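Local coordinates for protein UDP-N-acetylglucosamine 2-epimerase (Listeria monocytogenes, PDB 3OT5) that probably interconverts UDP-N-acetylglucosamine and UDP-N-acetylmannosamine by inverting the configuration at C2 of the sugar, at residues K27-E39 with E113-S127. Numbering follows the deposited sequence.
Sequences KIKVMSIFGTRPE and ENPDIVLVHGDTTTS
Glu39, on the first turn of helix 37-51, reaches across to the turn that follows strand 117-121 and ties the two strand ends together. Its OE2 takes a hydrogen bond from Thr124 OG1 at 2.5 Å, arriving from above the carboxylate plane, while OE1 accepts from Gly35 N nearly along its C-O axis. With each oxygen gripped by its own donor the carboxylate is held in its rotation, and a water bonded to OE1 links it to Thr126 OG1 and Ser127 OG. Upstream of this knot the two strands run parallel, hydrogen-bonded by Met31 N to Ile117 O, Leu119 N to Met31 O and Ile33 N to Leu119 O. On one face Val30 lies alongside Ile117, and its CG1 presses on Leu119 CD1 at 3.5 Å. On the other, Met31 extends until chi3 (-64°) bends CE onto Pro115 CG and Glu113 CB, and Ile33 CD1 meets Val118 CG1. At the N-terminal end the extended Lys29 chain passes over Pro115 and crosses Glu113 at about a right angle, Lys29 NZ forming a salt bridge to Glu113 OE1 (2.9 Å) and a hydrogen bond to Glu113 O. Asp116 OD2 accepts from Lys29 N, while Lys29 O takes bonds from both Asp116 N and Ile117 N. These central strands of the Rossmann-like sheet lie between strands 57-63 and 140-144, with helix 95-113 over Met31 and helix 37-51 against Val30.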
loop_
_atom_site.group_PDB
_atom_site.type_symbol
_atom_site.label_atom_id
_atom_site.label_comp_id
_atom_site.label_asym_id
_atom_site.label_seq_id
_atom_site.Cartn_x
_atom_site.Cartn_y
_atom_site.Cartn_z
ATOM N N LYS A 27 20.694 -23.192 0.058
ATOM C CA LYS A 27 19.567 -22.353 0.386
ATOM C C LYS A 27 18.856 -21.914 -0.884
ATOM O O LYS A 27 19.370 -22.069 -1.998
ATOM C CB LYS A 27 20.028 -21.064 1.083
ATOM C CG LYS A 27 20.930 -21.220 2.289
ATOM C CD LYS A 27 20.299 -22.010 3.409
ATOM C CE LYS A 27 21.177 -21.940 4.651
ATOM N NZ LYS A 27 22.557 -22.362 4.347
ATOM N N ILE A 28 17.668 -21.354 -0.694
ATOM C CA ILE A 28 16.907 -20.780 -1.778
ATOM C C ILE A 28 17.347 -19.321 -1.760
ATOM O O ILE A 28 17.061 -18.599 -0.803
ATOM C CB ILE A 28 15.393 -20.869 -1.546
ATOM C CG1 ILE A 28 14.976 -22.335 -1.382
ATOM C CG2 ILE A 28 14.639 -20.208 -2.708
ATOM C CD1 ILE A 28 13.495 -22.520 -1.096
ATOM N N LYS A 29 18.095 -18.898 -2.778
ATOM C CA LYS A 29 18.567 -17.527 -2.816
ATOM C C LYS A 29 17.518 -16.658 -3.470
ATOM O O LYS A 29 17.246 -16.800 -4.646
ATOM C CB LYS A 29 19.915 -17.412 -3.536
ATOM C CG LYS A 29 20.477 -15.988 -3.520
ATOM C CD LYS A 29 21.913 -15.951 -4.006
ATOM C CE LYS A 29 22.537 -14.587 -3.784
ATOM N NZ LYS A 29 23.957 -14.547 -4.205
ATOM N N VAL A 30 16.920 -15.779 -2.678
ATOM C CA VAL A 30 15.874 -14.874 -3.145
ATOM C C VAL A 30 16.397 -13.450 -3.238
ATOM O O VAL A 30 16.911 -12.899 -2.264
ATOM C CB VAL A 30 14.692 -14.835 -2.198
ATOM C CG1 VAL A 30 13.604 -13.890 -2.754
ATOM C CG2 VAL A 30 14.134 -16.229 -1.960
ATOM N N MET A 31 16.258 -12.868 -4.414
ATOM C CA MET A 31 16.680 -11.516 -4.673
ATOM C C MET A 31 15.434 -10.668 -4.742
ATOM O O MET A 31 14.625 -10.850 -5.626
ATOM C CB MET A 31 17.441 -11.436 -5.999
ATOM C CG MET A 31 17.861 -10.047 -6.359
ATOM S SD MET A 31 18.800 -9.972 -7.878
ATOM C CE MET A 31 20.250 -10.919 -7.413
ATOM N N SER A 32 15.290 -9.746 -3.796
ATOM C CA SER A 32 14.134 -8.860 -3.743
ATOM C C SER A 32 14.537 -7.509 -4.266
ATOM O O SER A 32 15.487 -6.892 -3.772
ATOM C CB SER A 32 13.607 -8.753 -2.319
ATOM O OG SER A 32 13.174 -10.031 -1.881
ATOM N N ILE A 33 13.824 -7.053 -5.282
ATOM C CA ILE A 33 14.130 -5.790 -5.892
ATOM C C ILE A 33 13.085 -4.742 -5.580
ATOM O O ILE A 33 11.887 -4.978 -5.751
ATOM C CB ILE A 33 14.170 -5.926 -7.425
ATOM C CG1 ILE A 33 15.138 -7.028 -7.842
ATOM C CG2 ILE A 33 14.564 -4.602 -8.067
ATOM C CD1 ILE A 33 15.189 -7.246 -9.324
ATOM N N PHE A 34 13.529 -3.598 -5.086
ATOM C CA PHE A 34 12.612 -2.481 -4.872
ATOM C C PHE A 34 13.270 -1.155 -5.247
ATOM O O PHE A 34 14.460 -0.934 -5.011
ATOM C CB PHE A 34 11.893 -2.489 -3.507
ATOM C CG PHE A 34 12.747 -2.864 -2.333
ATOM C CD1 PHE A 34 13.405 -1.908 -1.601
ATOM C CD2 PHE A 34 12.808 -4.185 -1.914
ATOM C CE1 PHE A 34 14.144 -2.259 -0.497
ATOM C CE2 PHE A 34 13.537 -4.546 -0.821
ATOM C CZ PHE A 34 14.214 -3.581 -0.106
ATOM N N GLY A 35 12.478 -0.301 -5.881
ATOM C CA GLY A 35 12.962 0.977 -6.371
ATOM C C GLY A 35 12.273 2.240 -5.918
ATOM O O GLY A 35 12.640 3.307 -6.377
ATOM N N THR A 36 11.260 2.139 -5.059
ATOM C CA THR A 36 10.573 3.326 -4.542
ATOM C C THR A 36 10.287 3.120 -3.062
ATOM O O THR A 36 10.384 1.999 -2.564
ATOM C CB THR A 36 9.254 3.646 -5.288
ATOM O OG1 THR A 36 8.321 2.581 -5.106
ATOM C CG2 THR A 36 9.499 3.862 -6.773
ATOM N N ARG A 37 9.924 4.194 -2.368
ATOM C CA ARG A 37 9.645 4.116 -0.944
ATOM C C ARG A 37 8.429 3.206 -0.701
ATOM O O ARG A 37 8.480 2.338 0.150
ATOM C CB ARG A 37 9.428 5.513 -0.330
ATOM C CG ARG A 37 9.548 5.528 1.212
ATOM C CD ARG A 37 9.136 6.869 1.857
ATOM N NE ARG A 37 7.690 7.096 1.778
ATOM C CZ ARG A 37 7.049 8.158 2.280
ATOM N NH1 ARG A 37 5.730 8.255 2.150
ATOM N NH2 ARG A 37 7.713 9.125 2.911
ATOM N N PRO A 38 7.332 3.404 -1.452
ATOM C CA PRO A 38 6.176 2.522 -1.248
ATOM C C PRO A 38 6.516 1.046 -1.490
ATOM O O PRO A 38 6.033 0.187 -0.759
ATOM C CB PRO A 38 5.162 3.036 -2.274
ATOM C CG PRO A 38 5.529 4.466 -2.461
ATOM C CD PRO A 38 7.022 4.494 -2.394
ATOM N N GLU A 39 7.333 0.747 -2.506
ATOM C CA GLU A 39 7.732 -0.639 -2.749
ATOM C C GLU A 39 8.535 -1.141 -1.566
ATOM O O GLU A 39 8.377 -2.285 -1.137
ATOM C CB GLU A 39 8.565 -0.807 -4.017
ATOM C CG GLU A 39 7.789 -0.794 -5.309
ATOM C CD GLU A 39 8.658 -1.105 -6.517
ATOM O OE1 GLU A 39 9.844 -0.738 -6.527
ATOM O OE2 GLU A 39 8.153 -1.705 -7.475
ATOM N N GLU A 113 25.101 -12.587 -9.107
ATOM C CA GLU A 113 24.551 -13.164 -7.872
ATOM C C GLU A 113 23.948 -14.557 -8.047
ATOM O O GLU A 113 23.961 -15.368 -7.104
ATOM C CB GLU A 113 23.496 -12.219 -7.273
ATOM C CG GLU A 113 24.063 -10.868 -6.809
ATOM C CD GLU A 113 25.008 -10.983 -5.612
ATOM O OE1 GLU A 113 24.701 -11.735 -4.651
ATOM O OE2 GLU A 113 26.044 -10.286 -5.615
ATOM N N ASN A 114 23.423 -14.819 -9.243
ATOM C CA ASN A 114 22.790 -16.098 -9.615
ATOM C C ASN A 114 21.742 -16.571 -8.602
ATOM O O ASN A 114 21.833 -17.686 -8.066
ATOM C CB ASN A 114 23.837 -17.198 -9.844
ATOM C CG ASN A 114 23.255 -18.437 -10.556
ATOM O OD1 ASN A 114 22.195 -18.364 -11.189
ATOM N ND2 ASN A 114 23.970 -19.567 -10.478
ATOM N N PRO A 115 20.752 -15.716 -8.319
ATOM C CA PRO A 115 19.714 -16.115 -7.406
ATOM C C PRO A 115 18.801 -17.153 -8.019
ATOM O O PRO A 115 18.692 -17.261 -9.244
ATOM C CB PRO A 115 18.918 -14.829 -7.204
ATOM C CG PRO A 115 19.096 -14.087 -8.484
ATOM C CD PRO A 115 20.533 -14.349 -8.825
ATOM N N ASP A 116 18.142 -17.907 -7.152
ATOM C CA ASP A 116 17.187 -18.908 -7.580
ATOM C C ASP A 116 15.884 -18.244 -7.980
ATOM O O ASP A 116 15.150 -18.748 -8.818
ATOM C CB ASP A 116 16.941 -19.864 -6.445
ATOM C CG ASP A 116 18.178 -20.610 -6.074
ATOM O OD1 ASP A 116 18.933 -20.969 -6.996
ATOM O OD2 ASP A 116 18.400 -20.844 -4.879
ATOM N N ILE A 117 15.591 -17.101 -7.380
ATOM C CA ILE A 117 14.356 -16.427 -7.690
ATOM C C ILE A 117 14.487 -14.967 -7.417
ATOM O O ILE A 117 15.140 -14.550 -6.465
ATOM C CB ILE A 117 13.178 -17.025 -6.900
ATOM C CG1 ILE A 117 11.854 -16.356 -7.293
ATOM C CG2 ILE A 117 13.406 -16.892 -5.390
ATOM C CD1 ILE A 117 10.652 -16.995 -6.631
ATOM N N VAL A 118 13.864 -14.186 -8.279
ATOM C CA VAL A 118 13.875 -12.755 -8.151
ATOM C C VAL A 118 12.449 -12.329 -7.904
ATOM O O VAL A 118 11.527 -12.814 -8.584
ATOM C CB VAL A 118 14.396 -12.084 -9.411
ATOM C CG1 VAL A 118 14.408 -10.553 -9.226
ATOM C CG2 VAL A 118 15.788 -12.585 -9.718
ATOM N N LEU A 119 12.262 -11.442 -6.926
ATOM C CA LEU A 119 10.931 -10.953 -6.603
ATOM C C LEU A 119 10.838 -9.492 -6.948
ATOM O O LEU A 119 11.649 -8.674 -6.484
ATOM C CB LEU A 119 10.581 -11.153 -5.130
ATOM C CG LEU A 119 10.648 -12.587 -4.622
ATOM C CD1 LEU A 119 10.388 -12.621 -3.116
ATOM C CD2 LEU A 119 9.672 -13.474 -5.393
ATOM N N VAL A 120 9.862 -9.179 -7.796
ATOM C CA VAL A 120 9.598 -7.813 -8.212
ATOM C C VAL A 120 8.210 -7.507 -7.683
ATOM O O VAL A 120 7.366 -8.418 -7.468
ATOM C CB VAL A 120 9.706 -7.630 -9.737
ATOM C CG1 VAL A 120 11.168 -8.007 -10.234
ATOM C CG2 VAL A 120 8.679 -8.460 -10.443
ATOM N N HIS A 121 7.958 -6.232 -7.458
ATOM C CA HIS A 121 6.700 -5.835 -6.906
ATOM C C HIS A 121 5.850 -4.946 -7.790
ATOM O O HIS A 121 6.338 -4.026 -8.459
ATOM C CB HIS A 121 6.937 -5.069 -5.605
ATOM C CG HIS A 121 5.674 -4.640 -4.933
ATOM N ND1 HIS A 121 4.914 -3.583 -5.388
ATOM C CD2 HIS A 121 5.023 -5.136 -3.854
ATOM C CE1 HIS A 121 3.844 -3.451 -4.620
ATOM N NE2 HIS A 121 3.893 -4.376 -3.677
ATOM N N GLY A 122 4.556 -5.233 -7.750
ATOM C CA GLY A 122 3.563 -4.441 -8.433
ATOM C C GLY A 122 3.733 -4.036 -9.882
ATOM O O GLY A 122 4.083 -4.841 -10.748
ATOM N N ASP A 123 3.550 -2.744 -10.121
ATOM C CA ASP A 123 3.510 -2.224 -11.469
ATOM C C ASP A 123 4.483 -1.118 -11.863
ATOM O O ASP A 123 4.275 -0.436 -12.873
ATOM C CB ASP A 123 2.087 -1.741 -11.643
ATOM C CG ASP A 123 1.658 -0.833 -10.519
ATOM O OD1 ASP A 123 2.527 -0.108 -9.967
ATOM O OD2 ASP A 123 0.452 -0.825 -10.197
ATOM N N THR A 124 5.542 -0.929 -11.099
ATOM C CA THR A 124 6.499 0.095 -11.456
ATOM C C THR A 124 7.323 -0.343 -12.650
ATOM O O THR A 124 7.427 -1.524 -12.966
ATOM C CB THR A 124 7.453 0.411 -10.305
ATOM O OG1 THR A 124 8.063 -0.813 -9.839
ATOM C CG2 THR A 124 6.688 1.081 -9.175
ATOM N N THR A 125 7.944 0.621 -13.292
ATOM C CA THR A 125 8.788 0.349 -14.431
ATOM C C THR A 125 10.012 -0.445 -14.023
ATOM O O THR A 125 10.488 -1.289 -14.779
ATOM C CB THR A 125 9.154 1.644 -15.097
ATOM O OG1 THR A 125 7.951 2.168 -15.634
ATOM C CG2 THR A 125 10.211 1.444 -16.224
ATOM N N THR A 126 10.507 -0.177 -12.820
ATOM C CA THR A 126 11.657 -0.885 -12.283
ATOM C C THR A 126 11.346 -2.374 -12.154
ATOM O O THR A 126 12.144 -3.206 -12.544
ATOM C CB THR A 126 12.085 -0.291 -10.932
ATOM O OG1 THR A 126 10.939 -0.202 -10.072
ATOM C CG2 THR A 126 12.645 1.102 -11.128
ATOM N N SER A 127 10.159 -2.704 -11.659
ATOM C CA SER A 127 9.760 -4.102 -11.511
ATOM C C SER A 127 9.657 -4.844 -12.825
ATOM O O SER A 127 10.054 -6.012 -12.929
ATOM C CB SER A 127 8.432 -4.199 -10.784
ATOM O OG SER A 127 8.625 -3.820 -9.448
HETATM O O HOH W 1 10.812 -2.112 -8.532
#